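Local coordinates for UBP3-associated protein BRE5 (PDB 1ZX2) that acts as the cofactor of the deubiquitinating enzyme Ubp3, working with it to cleave ubiquitin, and here is represented by its NTF2-like domain, at residues 37-42 with 57-62; 119-124 with 135-140; 19-24 with 75-80; 86-91 with 100-105. All coordinates share one frame; numbering follows the deposited sequence.

How the interactions relate
Interactions 1, 2 and 4 are successive strand pairs of one mixed sheet, and interaction 3 is a helix-end contact beside it. The centre of interaction 2 lies about 10 Å from that of interaction 1 and about 10 Å from that of interaction 4, while interactions 1 and 4 are about 19 Å apart, centre to centre. Thr39 N to Asp137 O (2.8 Å) joins 1 to 2; Gln119 O to Ala103 N (2.8 Å) joins 2 to 4. All three touch the second subunit. Interaction 3 has its centre about 17 Å from that of interaction 1, although their nearest atoms approach to about 5 Å; it closes the chain segment that contains interaction 1.

Interaction 1 of 4, residues 37-42 with 57-62; sequences ELTHTN and TVKVTG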
loop_
_atom_site.group_PDB
_atom_site.type_symbol
_atom_site.label_atom_id
_atom_site.label_comp_id
_atom_site.label_asym_id
_atom_site.label_seq_id
_atom_site.Cartn_x
_atom_site.Cartn_y
_atom_site.Cartn_z
ATOM N N GLU A 37 13.145 -0.738 2.370
ATOM C CA GLU A 37 12.660 -1.831 3.193
ATOM C C GLU A 37 11.752 -2.690 2.426
ATOM O O GLU A 37 10.890 -2.201 1.691
ATOM C CB GLU A 37 11.811 -1.296 4.291
ATOM C CG GLU A 37 12.598 -0.546 5.264
ATOM C CD GLU A 37 11.677 0.010 6.290
ATOM O OE1 GLU A 37 11.611 1.326 6.258
ATOM O OE2 GLU A 37 11.036 -0.901 7.006
ATOM N N LEU A 38 11.927 -3.987 2.611
ATOM C CA LEU A 38 11.153 -4.967 1.906
ATOM C C LEU A 38 10.523 -5.874 2.922
ATOM O O LEU A 38 11.200 -6.383 3.839
ATOM C CB LEU A 38 12.085 -5.795 1.023
ATOM C CG LEU A 38 11.517 -6.986 0.306
ATOM C CD1 LEU A 38 10.941 -6.547 -0.938
ATOM C CD2 LEU A 38 12.580 -7.921 -0.010
ATOM N N THR A 39 9.242 -6.162 2.761
ATOM C CA THR A 39 8.574 -7.162 3.599
ATOM C C THR A 39 7.912 -8.109 2.641
ATOM O O THR A 39 7.074 -7.666 1.867
ATOM C CB THR A 39 7.565 -6.506 4.524
ATOM O OG1 THR A 39 8.256 -5.594 5.425
ATOM C CG2 THR A 39 6.941 -7.515 5.393
ATOM N N HIS A 40 8.336 -9.369 2.637
ATOM C CA HIS A 40 8.115 -10.296 1.484
ATOM C C HIS A 40 7.791 -11.710 2.006
ATOM O O HIS A 40 7.630 -11.962 3.203
ATOM C CB HIS A 40 9.391 -10.366 0.546
ATOM C CG HIS A 40 9.133 -10.686 -0.909
ATOM N ND1 HIS A 40 8.708 -9.751 -1.831
ATOM C CD2 HIS A 40 9.333 -11.836 -1.621
ATOM C CE1 HIS A 40 8.551 -10.331 -3.009
ATOM N NE2 HIS A 40 8.958 -11.588 -2.920
ATOM N N THR A 41 7.756 -12.618 1.027
ATOM C CA THR A 41 7.226 -13.959 1.160
ATOM C C THR A 41 8.416 -14.762 1.568
ATOM O O THR A 41 9.475 -14.681 0.920
ATOM C CB THR A 41 6.755 -14.446 -0.212
ATOM O OG1 THR A 41 5.566 -13.735 -0.636
ATOM C CG2 THR A 41 6.366 -16.000 -0.219
ATOM N N ASN A 42 8.286 -15.512 2.650
ATOM C CA ASN A 42 9.287 -16.499 2.936
ATOM C C ASN A 42 9.134 -17.512 1.823
ATOM O O ASN A 42 8.007 -17.954 1.527
ATOM C CB ASN A 42 9.077 -17.173 4.293
ATOM C CG ASN A 42 10.380 -17.411 5.041
ATOM O OD1 ASN A 42 11.466 -17.038 4.581
ATOM N ND2 ASN A 42 10.266 -18.021 6.227
ATOM N N THR A 57 6.760 -14.472 6.527
ATOM C CA THR A 57 7.397 -13.327 5.815
ATOM C C THR A 57 8.816 -13.076 6.309
ATOM O O THR A 57 9.198 -13.495 7.376
ATOM C CB THR A 57 6.614 -11.975 5.935
ATOM O OG1 THR A 57 6.518 -11.640 7.315
ATOM C CG2 THR A 57 5.092 -12.048 5.384
ATOM N N VAL A 58 9.547 -12.348 5.473
ATOM C CA VAL A 58 10.872 -11.890 5.714
ATOM C C VAL A 58 10.828 -10.359 5.639
ATOM O O VAL A 58 10.140 -9.837 4.834
ATOM C CB VAL A 58 11.770 -12.391 4.584
ATOM C CG1 VAL A 58 13.180 -12.257 4.968
ATOM C CG2 VAL A 58 11.498 -13.848 4.273
ATOM N N LYS A 59 11.545 -9.689 6.531
ATOM C CA LYS A 59 11.717 -8.262 6.583
ATOM C C LYS A 59 13.211 -8.037 6.339
ATOM O O LYS A 59 14.059 -8.647 7.038
ATOM C CB LYS A 59 11.322 -7.717 7.990
ATOM C CG LYS A 59 11.054 -6.134 8.050
ATOM C CD LYS A 59 9.964 -5.556 9.114
ATOM C CE LYS A 59 9.704 -3.941 8.943
ATOM N NZ LYS A 59 10.731 -3.125 7.997
ATOM N N VAL A 60 13.552 -7.270 5.311
ATOM C CA VAL A 60 14.935 -6.873 5.126
ATOM C C VAL A 60 15.081 -5.427 4.778
ATOM O O VAL A 60 14.171 -4.797 4.214
ATOM C CB VAL A 60 15.705 -7.750 4.113
ATOM C CG1 VAL A 60 15.464 -9.242 4.382
ATOM C CG2 VAL A 60 15.378 -7.483 2.808
ATOM N N THR A 61 16.224 -4.897 5.172
ATOM C CA THR A 61 16.545 -3.492 4.965
ATOM C C THR A 61 17.850 -3.362 4.227
ATOM O O THR A 61 18.787 -4.017 4.580
ATOM C CB THR A 61 16.599 -2.729 6.340
ATOM O OG1 THR A 61 15.266 -2.630 6.876
ATOM C CG2 THR A 61 16.880 -1.294 6.109
ATOM N N GLY A 62 17.875 -2.507 3.201
ATOM C CA GLY A 62 19.097 -2.046 2.548
ATOM C C GLY A 62 19.285 -2.776 1.231
ATOM O O GLY A 62 18.904 -3.952 1.122
#
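Lys59 NZ and Glu37 OE2 form a hydrogen-bonded salt bridge at 2.5 Å, so short that the exact placing of the two ends is doubtful. Both side chains leave the same face and run side by side, Lys59 bending at chi2 and chi4 (149° and -12°) to bring its ammonium alongside the carboxylate. Thr39, on the same face and directly across from Lys59, crosses the lysine chain obliquely, with OG1 3.9 Å from Lys59 CG and hydrogen-bonded to Gln90 of the second subunit. With an alanine in place of Glu37, the Lys59 ammonium would probably lose its carboxylate mate, leaving the lysine chain to its packing on Phe89 of the second subunit.

Backbone bonds pair Leu38 with Val60 and His40 with Val58, two for each pair. Three are 2.9 Å long, including Leu38 N to Val60 O; the fourth, Val58 N to His40 O, is 3.0 Å.

Apolar contact occupies the other face, where Leu38 CD2 lies 4.0 Å from Val60 CG2 and Ile66 of helix 63-72 touches both residues. A separate, mixed contact brings Asn42 OD1 to 3.2 Å from Val58 CG2.

This antiparallel pair includes strand 57-61, the outermost of the sheet within this chain, in an NTF2-like fold with helix 63-72 packed on one face.

Interaction 2 of 4, residues 119-124 with 135-140; sequences QTFILL and TNDIIR
Phe121 and Asp137 face each other as a non-hydrogen-bonded pair, their side chains side by side. Phe121 CE2 lies 3.9 Å from Asp137 CG, with ring and carboxylate planes 45° apart. The carboxylate reaches the ring because Asp137 CG stands anti to the backbone N (chi1 174°); from there OD2 goes on to a hydrogen bond with Tyr32 OH. The Phe121 ring also has Phe13 and Tyr17 of helix 6-23 against it, edge to face.

On the same face Gln119 and Ile139 run across one another, Ile139 CG1 meeting Gln119 CB at 4.1 Å. The amide of Gln119 reaches over toward Asp137.

The other face carries Ile122, whose CB-CG2 branch lies against Thr135, CG2 being 3.5 Å from OG1. Thr135 holds OG1 between its backbone N and carbonyl carbon (chi1 60°), which places CG2 beside Leu124 CB at 3.7 Å. Ile122 also lies alongside Asn136, and both residues pack on residues of the second subunit.

Backbone bonds fix this register. Thr120 N reaches Ile138 O at 2.9 Å, and Ile138 N returns to Thr120 O. Ile122 N binds Asn136 O at 3.0 Å, but Ile122 O accepts a hydrogen bond from Thr135 N, at 2.9 Å, where the chain turns a corner.

With its strands running antiparallel, this is the beta hairpin of strands 115-125 and 132-141, at the centre of an NTF2-like sheet whose one face carries helix 6-23 and whose other meets the second subunit.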
loop_
_atom_site.group_PDB
_atom_site.type_symbol
_atom_site.label_atom_id
_atom_site.label_comp_id
_atom_site.label_asym_id
_atom_site.label_seq_id
_atom_site.Cartn_x
_atom_site.Cartn_y
_atom_site.Cartn_z
ATOM N N GLN A 119 0.281 -6.184 -3.157
ATOM C CA GLN A 119 1.621 -5.582 -3.071
ATOM C C GLN A 119 1.512 -4.080 -3.109
ATOM O O GLN A 119 0.802 -3.548 -3.934
ATOM C CB GLN A 119 2.460 -6.012 -4.256
ATOM C CG GLN A 119 3.976 -5.520 -4.237
ATOM C CD GLN A 119 4.893 -6.482 -4.963
ATOM O OE1 GLN A 119 6.054 -6.719 -4.543
ATOM N NE2 GLN A 119 4.441 -6.956 -6.075
ATOM N N THR A 120 2.317 -3.421 -2.299
ATOM C CA THR A 120 2.407 -2.001 -2.249
ATOM C C THR A 120 3.830 -1.596 -2.438
ATOM O O THR A 120 4.708 -2.221 -1.866
ATOM C CB THR A 120 1.932 -1.514 -0.859
ATOM O OG1 THR A 120 0.529 -1.868 -0.711
ATOM C CG2 THR A 120 1.909 -0.037 -0.873
ATOM N N PHE A 121 4.046 -0.527 -3.191
ATOM C CA PHE A 121 5.350 0.082 -3.375
ATOM C C PHE A 121 5.253 1.517 -3.033
ATOM O O PHE A 121 4.251 2.140 -3.331
ATOM C CB PHE A 121 5.715 0.046 -4.865
ATOM C CG PHE A 121 5.915 -1.328 -5.430
ATOM C CD1 PHE A 121 4.912 -1.940 -6.169
ATOM C CD2 PHE A 121 7.093 -1.988 -5.248
ATOM C CE1 PHE A 121 5.071 -3.179 -6.724
ATOM C CE2 PHE A 121 7.294 -3.286 -5.844
ATOM C CZ PHE A 121 6.298 -3.854 -6.566
ATOM N N ILE A 122 6.339 2.093 -2.506
ATOM C CA ILE A 122 6.515 3.541 -2.575
ATOM C C ILE A 122 7.749 3.794 -3.425
ATOM O O ILE A 122 8.796 3.224 -3.197
ATOM C CB ILE A 122 6.619 4.150 -1.186
ATOM C CG1 ILE A 122 5.294 4.066 -0.455
ATOM C CG2 ILE A 122 7.058 5.617 -1.226
ATOM C CD1 ILE A 122 5.286 4.464 1.018
ATOM N N LEU A 123 7.632 4.718 -4.375
ATOM C CA LEU A 123 8.702 5.154 -5.259
ATOM C C LEU A 123 9.060 6.583 -4.979
ATOM O O LEU A 123 8.168 7.466 -4.845
ATOM C CB LEU A 123 8.214 5.112 -6.681
ATOM C CG LEU A 123 7.571 3.873 -7.262
ATOM C CD1 LEU A 123 7.187 4.058 -8.696
ATOM C CD2 LEU A 123 8.548 2.695 -7.092
ATOM N N LEU A 124 10.348 6.838 -4.821
ATOM C CA LEU A 124 10.859 8.168 -4.542
ATOM C C LEU A 124 11.777 8.526 -5.676
ATOM O O LEU A 124 12.660 7.734 -5.947
ATOM C CB LEU A 124 11.751 8.067 -3.375
ATOM C CG LEU A 124 12.144 9.200 -2.429
ATOM C CD1 LEU A 124 13.606 9.107 -2.091
ATOM C CD2 LEU A 124 11.657 10.642 -2.509
ATOM N N THR A 135 11.476 2.694 -2.234
ATOM C CA THR A 135 11.871 2.821 -0.816
ATOM C C THR A 135 11.152 1.830 0.098
ATOM O O THR A 135 11.614 1.488 1.216
ATOM C CB THR A 135 11.686 4.251 -0.259
ATOM O OG1 THR A 135 10.302 4.624 -0.372
ATOM C CG2 THR A 135 12.525 5.237 -1.053
ATOM N N ASN A 136 10.037 1.311 -0.390
ATOM C CA ASN A 136 9.196 0.433 0.375
ATOM C C ASN A 136 8.539 -0.521 -0.518
ATOM O O ASN A 136 8.023 -0.179 -1.542
ATOM C CB ASN A 136 8.065 1.270 1.078
ATOM C CG ASN A 136 8.594 2.207 2.083
ATOM O OD1 ASN A 136 8.785 1.867 3.310
ATOM N ND2 ASN A 136 8.910 3.412 1.626
ATOM N N ASP A 137 8.456 -1.768 -0.084
ATOM C CA ASP A 137 7.823 -2.815 -0.837
ATOM C C ASP A 137 7.270 -3.759 0.192
ATOM O O ASP A 137 8.037 -4.310 0.992
ATOM C CB ASP A 137 8.943 -3.488 -1.630
ATOM C CG ASP A 137 8.527 -4.731 -2.409
ATOM O OD1 ASP A 137 7.424 -5.295 -2.241
ATOM O OD2 ASP A 137 9.341 -5.264 -3.229
ATOM N N ILE A 138 5.979 -4.087 0.095
ATOM C CA ILE A 138 5.284 -5.050 1.009
ATOM C C ILE A 138 4.454 -5.907 0.102
ATOM O O ILE A 138 3.707 -5.354 -0.696
ATOM C CB ILE A 138 4.311 -4.373 2.018
ATOM C CG1 ILE A 138 5.086 -3.378 2.917
ATOM C CG2 ILE A 138 3.674 -5.473 2.935
ATOM C CD1 ILE A 138 4.285 -2.401 3.834
ATOM N N ILE A 139 4.562 -7.235 0.230
ATOM C CA ILE A 139 3.641 -8.131 -0.433
ATOM C C ILE A 139 3.157 -9.206 0.547
ATOM O O ILE A 139 3.927 -9.712 1.366
ATOM C CB ILE A 139 4.327 -8.774 -1.670
ATOM C CG1 ILE A 139 3.319 -9.579 -2.481
ATOM C CG2 ILE A 139 5.508 -9.670 -1.234
ATOM C CD1 ILE A 139 3.849 -10.083 -3.841
ATOM N N ARG A 140 1.869 -9.507 0.471
ATOM C CA ARG A 140 1.253 -10.581 1.191
ATOM C C ARG A 140 0.343 -11.394 0.268
ATOM O O ARG A 140 -0.190 -10.882 -0.703
ATOM C CB ARG A 140 0.376 -10.003 2.315
ATOM C CG ARG A 140 1.252 -9.572 3.435
ATOM C CD ARG A 140 1.806 -10.924 4.068
ATOM N NE ARG A 140 1.753 -10.495 5.323
ATOM C CZ ARG A 140 1.188 -10.962 6.348
ATOM N NH1 ARG A 140 0.828 -12.207 6.584
ATOM N NH2 ARG A 140 1.251 -10.070 7.264
#

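Interaction 3 of 4, residues 19-24 with 75-80; sequences ERMRTD and AKVRSL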
loop_
_atom_site.group_PDB
_atom_site.type_symbol
_atom_site.label_atom_id
_atom_site.label_comp_id
_atom_site.label_asym_id
_atom_site.label_seq_id
_atom_site.Cartn_x
_atom_site.Cartn_y
_atom_site.Cartn_z
ATOM N N GLU A 19 9.035 -7.712 -15.217
ATOM C CA GLU A 19 9.902 -8.268 -16.265
ATOM C C GLU A 19 11.313 -8.641 -15.710
ATOM O O GLU A 19 11.793 -9.752 -15.930
ATOM C CB GLU A 19 10.002 -7.325 -17.488
ATOM C CG GLU A 19 10.843 -7.858 -18.649
ATOM C CD GLU A 19 10.299 -9.167 -19.267
ATOM O OE1 GLU A 19 10.917 -9.632 -20.244
ATOM O OE2 GLU A 19 9.257 -9.722 -18.798
ATOM N N ARG A 20 11.948 -7.749 -14.964
ATOM C CA ARG A 20 13.229 -8.064 -14.361
ATOM C C ARG A 20 13.078 -9.245 -13.392
ATOM O O ARG A 20 13.977 -10.056 -13.236
ATOM C CB ARG A 20 13.791 -6.847 -13.631
ATOM C CG ARG A 20 15.222 -7.023 -13.121
ATOM C CD ARG A 20 16.278 -6.453 -14.043
ATOM N NE ARG A 20 16.571 -5.078 -13.578
ATOM C CZ ARG A 20 16.505 -3.938 -14.295
ATOM N NH1 ARG A 20 16.140 -3.893 -15.592
ATOM N NH2 ARG A 20 16.793 -2.800 -13.670
ATOM N N MET A 21 11.952 -9.344 -12.715
ATOM C CA MET A 21 11.780 -10.418 -11.726
ATOM C C MET A 21 11.776 -11.793 -12.475
ATOM O O MET A 21 12.367 -12.763 -12.027
ATOM C CB MET A 21 10.449 -10.200 -10.939
ATOM C CG MET A 21 10.164 -11.144 -9.754
ATOM S SD MET A 21 8.606 -10.826 -8.848
ATOM C CE MET A 21 9.136 -9.903 -7.825
ATOM N N ARG A 22 11.108 -11.824 -13.613
ATOM C CA ARG A 22 10.964 -13.003 -14.440
ATOM C C ARG A 22 12.325 -13.380 -15.042
ATOM O O ARG A 22 12.656 -14.515 -15.111
ATOM C CB ARG A 22 9.945 -12.696 -15.549
ATOM C CG ARG A 22 9.367 -13.919 -16.278
ATOM C CD ARG A 22 8.746 -13.566 -17.617
ATOM N NE ARG A 22 9.800 -13.627 -18.632
ATOM C CZ ARG A 22 9.882 -12.843 -19.702
ATOM N NH1 ARG A 22 8.952 -11.914 -19.935
ATOM N NH2 ARG A 22 10.898 -12.988 -20.546
ATOM N N THR A 23 13.145 -12.412 -15.405
ATOM C CA THR A 23 14.357 -12.725 -16.161
ATOM C C THR A 23 15.639 -12.765 -15.337
ATOM O O THR A 23 16.482 -13.606 -15.591
ATOM C CB THR A 23 14.565 -11.742 -17.303
ATOM O OG1 THR A 23 14.605 -10.414 -16.793
ATOM C CG2 THR A 23 13.378 -11.716 -18.264
ATOM N N ASP A 24 15.836 -11.828 -14.416
ATOM C CA ASP A 24 17.028 -11.879 -13.594
ATOM C C ASP A 24 16.840 -11.267 -12.189
ATOM O O ASP A 24 17.110 -10.087 -11.977
ATOM C CB ASP A 24 18.186 -11.162 -14.314
ATOM C CG ASP A 24 19.534 -11.440 -13.660
ATOM O OD1 ASP A 24 19.601 -12.045 -12.511
ATOM O OD2 ASP A 24 20.599 -11.101 -14.251
ATOM N N ALA A 75 15.796 -19.154 -8.256
ATOM C CA ALA A 75 15.041 -20.151 -9.026
ATOM C C ALA A 75 13.511 -20.006 -8.841
ATOM O O ALA A 75 12.759 -19.972 -9.838
ATOM C CB ALA A 75 15.505 -21.573 -8.659
ATOM N N LYS A 76 13.073 -19.871 -7.580
ATOM C CA LYS A 76 11.644 -19.641 -7.227
ATOM C C LYS A 76 11.061 -18.348 -7.786
ATOM O O LYS A 76 9.942 -18.320 -8.278
ATOM C CB LYS A 76 11.427 -19.638 -5.700
ATOM C CG LYS A 76 12.086 -20.854 -4.959
ATOM C CD LYS A 76 11.294 -21.321 -3.731
ATOM C CE LYS A 76 10.103 -22.236 -4.082
ATOM N NZ LYS A 76 9.773 -23.099 -2.913
ATOM N N VAL A 77 11.809 -17.260 -7.692
ATOM C CA VAL A 77 11.292 -15.936 -8.066
ATOM C C VAL A 77 11.080 -15.832 -9.576
ATOM O O VAL A 77 10.072 -15.308 -10.049
ATOM C CB VAL A 77 12.255 -14.842 -7.587
ATOM C CG1 VAL A 77 11.905 -13.455 -8.188
ATOM C CG2 VAL A 77 12.249 -14.799 -6.079
ATOM N N ARG A 78 12.046 -16.365 -10.313
ATOM C CA ARG A 78 12.064 -16.258 -11.757
ATOM C C ARG A 78 10.983 -17.156 -12.426
ATOM O O ARG A 78 10.495 -16.857 -13.507
ATOM C CB ARG A 78 13.497 -16.588 -12.269
ATOM C CG ARG A 78 13.575 -17.537 -13.399
ATOM C CD ARG A 78 14.856 -18.341 -13.472
ATOM N NE ARG A 78 16.057 -17.576 -13.152
ATOM C CZ ARG A 78 16.753 -16.843 -14.008
ATOM N NH1 ARG A 78 16.366 -16.715 -15.269
ATOM N NH2 ARG A 78 17.856 -16.228 -13.599
ATOM N N SER A 79 10.603 -18.251 -11.782
ATOM C CA SER A 79 9.655 -19.213 -12.417
ATOM C C SER A 79 8.177 -18.873 -12.092
ATOM O O SER A 79 7.258 -19.680 -12.306
ATOM C CB SER A 79 9.986 -20.636 -11.978
ATOM O OG SER A 79 9.577 -20.811 -10.633
ATOM N N LEU A 80 7.976 -17.667 -11.562
ATOM C CA LEU A 80 6.685 -17.156 -11.161
ATOM C C LEU A 80 5.907 -16.574 -12.358
ATOM O O LEU A 80 6.479 -16.004 -13.279
ATOM C CB LEU A 80 6.951 -16.092 -10.106
ATOM C CG LEU A 80 5.873 -15.563 -9.189
ATOM C CD1 LEU A 80 5.681 -16.445 -7.928
ATOM C CD2 LEU A 80 6.287 -14.149 -8.824
#
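The carbonyl O of Glu19 is gripped twice by Thr23, the residue whose own carbonyl meets Arg78 across the contact: Thr23 N and Thr23 OG1 each lie 3.0 Å from Glu19 O. The hydroxyl reaches back one turn because OG1 sits between the backbone N and the carbonyl carbon (chi1 57°), and this bond ties down the last turn of helix 6-23. A salt bridge, modelled very short with Arg22 NH1 2.5 Å from Glu19 OE2, so that its exact geometry is doubtful, joins residues of the same turn.

Arg78 lies against the carbonyls at the end of that helix. Its NH1 comes within 3.1 Å of Thr23 O, its CB within 3.6 Å of Arg22 O, and its CA makes a CA-H...O contact of 3.5 Å to Met21 O. The guanidinium forms its salt bridge through NE with Asp74. The negative end of the helix dipole would be expected to favour this charge. A leucine in place of Arg78 would probably leave Asp74 without its charged mate and the Thr23 carbonyl without the cationic group beside it.

The apolar part is tight. Met21 meets Val77 at about a right angle, CG only 3.3 Å from Val77 CG1, closer than usual carbon contact. CG is held anti to the backbone N (chi1 -174°), sending the thioether onward until SD lies 4.1 Å from Leu80 CD2.

The arrangement is a packing of helix C-termini in the NTF2-like domain: the long helix 6-23 against the short helix 74-78 that leads into strand 80-92.

Interaction 4 of 4, residues 86-91 with 100-105; sequences TIDFQY and LIMATG
In the beta hairpin of strands 80-92 and 98-109, Thr86 and Thr104 bring their hydroxyls together: Thr86 OG1 and Thr104 OG1 are 2.6 Å apart, a likely hydrogen bond. Both threonines hold OG1 between the backbone N and the carbonyl carbon (chi1 64° and 66°), which turns the two oxygens to one another. A water fixes the neighbouring polar atoms; it accepts from Thr86 OG1 at 2.7 Å and donates to Asp88 OD2 at 2.6 Å and to Met102 O at 2.9 Å. Met102 O is thus gripped twice, since Asp88 N also binds it at 2.9 Å. Asp88 OD2 in turn makes a salt bridge to Arg140 of the second subunit, so the water belongs to a network that reaches the dimer interface.

Six backbone bonds zip the strands, which run antiparallel, through the pairs Thr86-Thr104, Asp88-Met102 and Gln90-Leu100. The one from Thr86 N to Thr104 O is weak, at 3.3 Å. In the NTF2-like fold this hairpin forms one edge of the chain's sheet.

Its Thr86, Asp88, Gln90 and Leu100 face meets the second subunit. There Gln90 OE1 lies 4.2 Å from Leu100 CD2, and its NE2 bonds Thr39 of that subunit. The opposite face is apolar and packs on helix 6-23: Ile87 CG1 lies 4.5 Å from Ala103 CB, and Ile87 CG2 sits at the edge of the Phe89 ring, in its plane. Phe89 has an unusual chi1 of 29°, its ring leading away from Ile101 to Gln7 and Cys10 of that helix.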
loop_
_atom_site.group_PDB
_atom_site.type_symbol
_atom_site.label_atom_id
_atom_site.label_comp_id
_atom_site.label_asym_id
_atom_site.label_seq_id
_atom_site.Cartn_x
_atom_site.Cartn_y
_atom_site.Cartn_z
ATOM N N THR A 86 -6.004 -5.354 -10.123
ATOM C CA THR A 86 -6.149 -3.916 -9.871
ATOM C C THR A 86 -4.768 -3.248 -9.676
ATOM O O THR A 86 -3.829 -3.854 -9.130
ATOM C CB THR A 86 -7.036 -3.645 -8.665
ATOM O OG1 THR A 86 -6.415 -4.163 -7.472
ATOM C CG2 THR A 86 -8.349 -4.437 -8.759
ATOM N N ILE A 87 -4.690 -1.995 -10.090
ATOM C CA ILE A 87 -3.538 -1.146 -9.913
ATOM C C ILE A 87 -4.040 0.246 -9.474
ATOM O O ILE A 87 -4.757 0.841 -10.190
ATOM C CB ILE A 87 -2.724 -1.000 -11.182
ATOM C CG1 ILE A 87 -2.208 -2.362 -11.721
ATOM C CG2 ILE A 87 -1.524 -0.060 -10.872
ATOM C CD1 ILE A 87 -1.632 -2.256 -13.127
ATOM N N ASP A 88 -3.677 0.717 -8.279
ATOM C CA ASP A 88 -4.103 2.047 -7.805
ATOM C C ASP A 88 -2.870 2.803 -7.455
ATOM O O ASP A 88 -1.893 2.214 -7.010
ATOM C CB ASP A 88 -4.988 1.872 -6.596
ATOM C CG ASP A 88 -6.296 1.251 -6.950
ATOM O OD1 ASP A 88 -6.983 1.873 -7.763
ATOM O OD2 ASP A 88 -6.631 0.109 -6.548
ATOM N N PHE A 89 -2.866 4.098 -7.666
ATOM C CA PHE A 89 -1.686 4.901 -7.345
ATOM C C PHE A 89 -2.085 6.304 -6.874
ATOM O O PHE A 89 -3.092 6.803 -7.308
ATOM C CB PHE A 89 -0.784 5.033 -8.610
ATOM C CG PHE A 89 -1.536 4.966 -9.866
ATOM C CD1 PHE A 89 -2.184 6.090 -10.353
ATOM C CD2 PHE A 89 -1.648 3.757 -10.548
ATOM C CE1 PHE A 89 -2.945 6.024 -11.510
ATOM C CE2 PHE A 89 -2.426 3.680 -11.709
ATOM C CZ PHE A 89 -3.071 4.821 -12.186
ATOM N N GLN A 90 -1.261 6.942 -6.042
ATOM C CA GLN A 90 -1.476 8.329 -5.669
ATOM C C GLN A 90 -0.108 8.938 -5.504
ATOM O O GLN A 90 0.835 8.249 -5.126
ATOM C CB GLN A 90 -2.133 8.378 -4.283
ATOM C CG GLN A 90 -3.565 7.861 -4.219
ATOM C CD GLN A 90 -4.144 7.853 -2.847
ATOM O OE1 GLN A 90 -3.413 7.986 -1.849
ATOM N NE2 GLN A 90 -5.461 7.610 -2.760
ATOM N N TYR A 91 0.024 10.221 -5.730
ATOM C CA TYR A 91 1.171 10.967 -5.220
ATOM C C TYR A 91 1.219 11.105 -3.643
ATOM O O TYR A 91 0.222 11.134 -2.950
ATOM C CB TYR A 91 1.219 12.360 -5.874
ATOM C CG TYR A 91 1.619 12.365 -7.337
ATOM C CD1 TYR A 91 0.721 12.761 -8.338
ATOM C CD2 TYR A 91 2.891 11.968 -7.712
ATOM C CE1 TYR A 91 1.163 12.764 -9.734
ATOM C CE2 TYR A 91 3.326 11.930 -9.027
ATOM C CZ TYR A 91 2.464 12.317 -10.040
ATOM O OH TYR A 91 2.941 12.238 -11.305
ATOM N N LEU A 100 2.790 6.271 -4.318
ATOM C CA LEU A 100 2.289 5.086 -3.675
ATOM C C LEU A 100 1.511 4.268 -4.716
ATOM O O LEU A 100 0.660 4.804 -5.397
ATOM C CB LEU A 100 1.320 5.518 -2.566
ATOM C CG LEU A 100 0.500 4.427 -1.925
ATOM C CD1 LEU A 100 1.407 3.491 -1.123
ATOM C CD2 LEU A 100 -0.557 5.064 -0.970
ATOM N N ILE A 101 1.840 3.000 -4.843
ATOM C CA ILE A 101 1.150 2.030 -5.674
ATOM C C ILE A 101 0.646 0.906 -4.845
ATOM O O ILE A 101 1.405 0.387 -3.995
ATOM C CB ILE A 101 2.153 1.423 -6.734
ATOM C CG1 ILE A 101 2.748 2.512 -7.590
ATOM C CG2 ILE A 101 1.470 0.494 -7.681
ATOM C CD1 ILE A 101 3.829 2.105 -8.570
ATOM N N MET A 102 -0.589 0.446 -5.104
ATOM C CA MET A 102 -1.082 -0.785 -4.513
ATOM C C MET A 102 -1.601 -1.597 -5.654
ATOM O O MET A 102 -2.397 -1.082 -6.439
ATOM C CB MET A 102 -2.232 -0.533 -3.505
ATOM C CG MET A 102 -2.685 -1.786 -2.692
ATOM S SD MET A 102 -4.070 -1.455 -1.465
ATOM C CE MET A 102 -5.298 -1.568 -2.638
ATOM N N ALA A 103 -1.171 -2.837 -5.781
ATOM C CA ALA A 103 -1.641 -3.692 -6.848
ATOM C C ALA A 103 -2.101 -5.011 -6.246
ATOM O O ALA A 103 -1.509 -5.487 -5.254
ATOM C CB ALA A 103 -0.540 -3.933 -7.888
ATOM N N THR A 104 -3.200 -5.564 -6.762
ATOM C CA THR A 104 -3.605 -6.899 -6.398
ATOM C C THR A 104 -3.586 -7.750 -7.638
ATOM O O THR A 104 -3.612 -7.229 -8.770
ATOM C CB THR A 104 -5.000 -6.938 -5.740
ATOM O OG1 THR A 104 -6.048 -6.550 -6.652
ATOM C CG2 THR A 104 -5.074 -5.926 -4.559
ATOM N N GLY A 105 -3.571 -9.050 -7.436
ATOM C CA GLY A 105 -3.615 -9.984 -8.544
ATOM C C GLY A 105 -3.387 -11.411 -8.115
ATOM O O GLY A 105 -3.656 -11.772 -6.934
HETATM O O HOH W 1 -5.124 -2.010 -6.357
#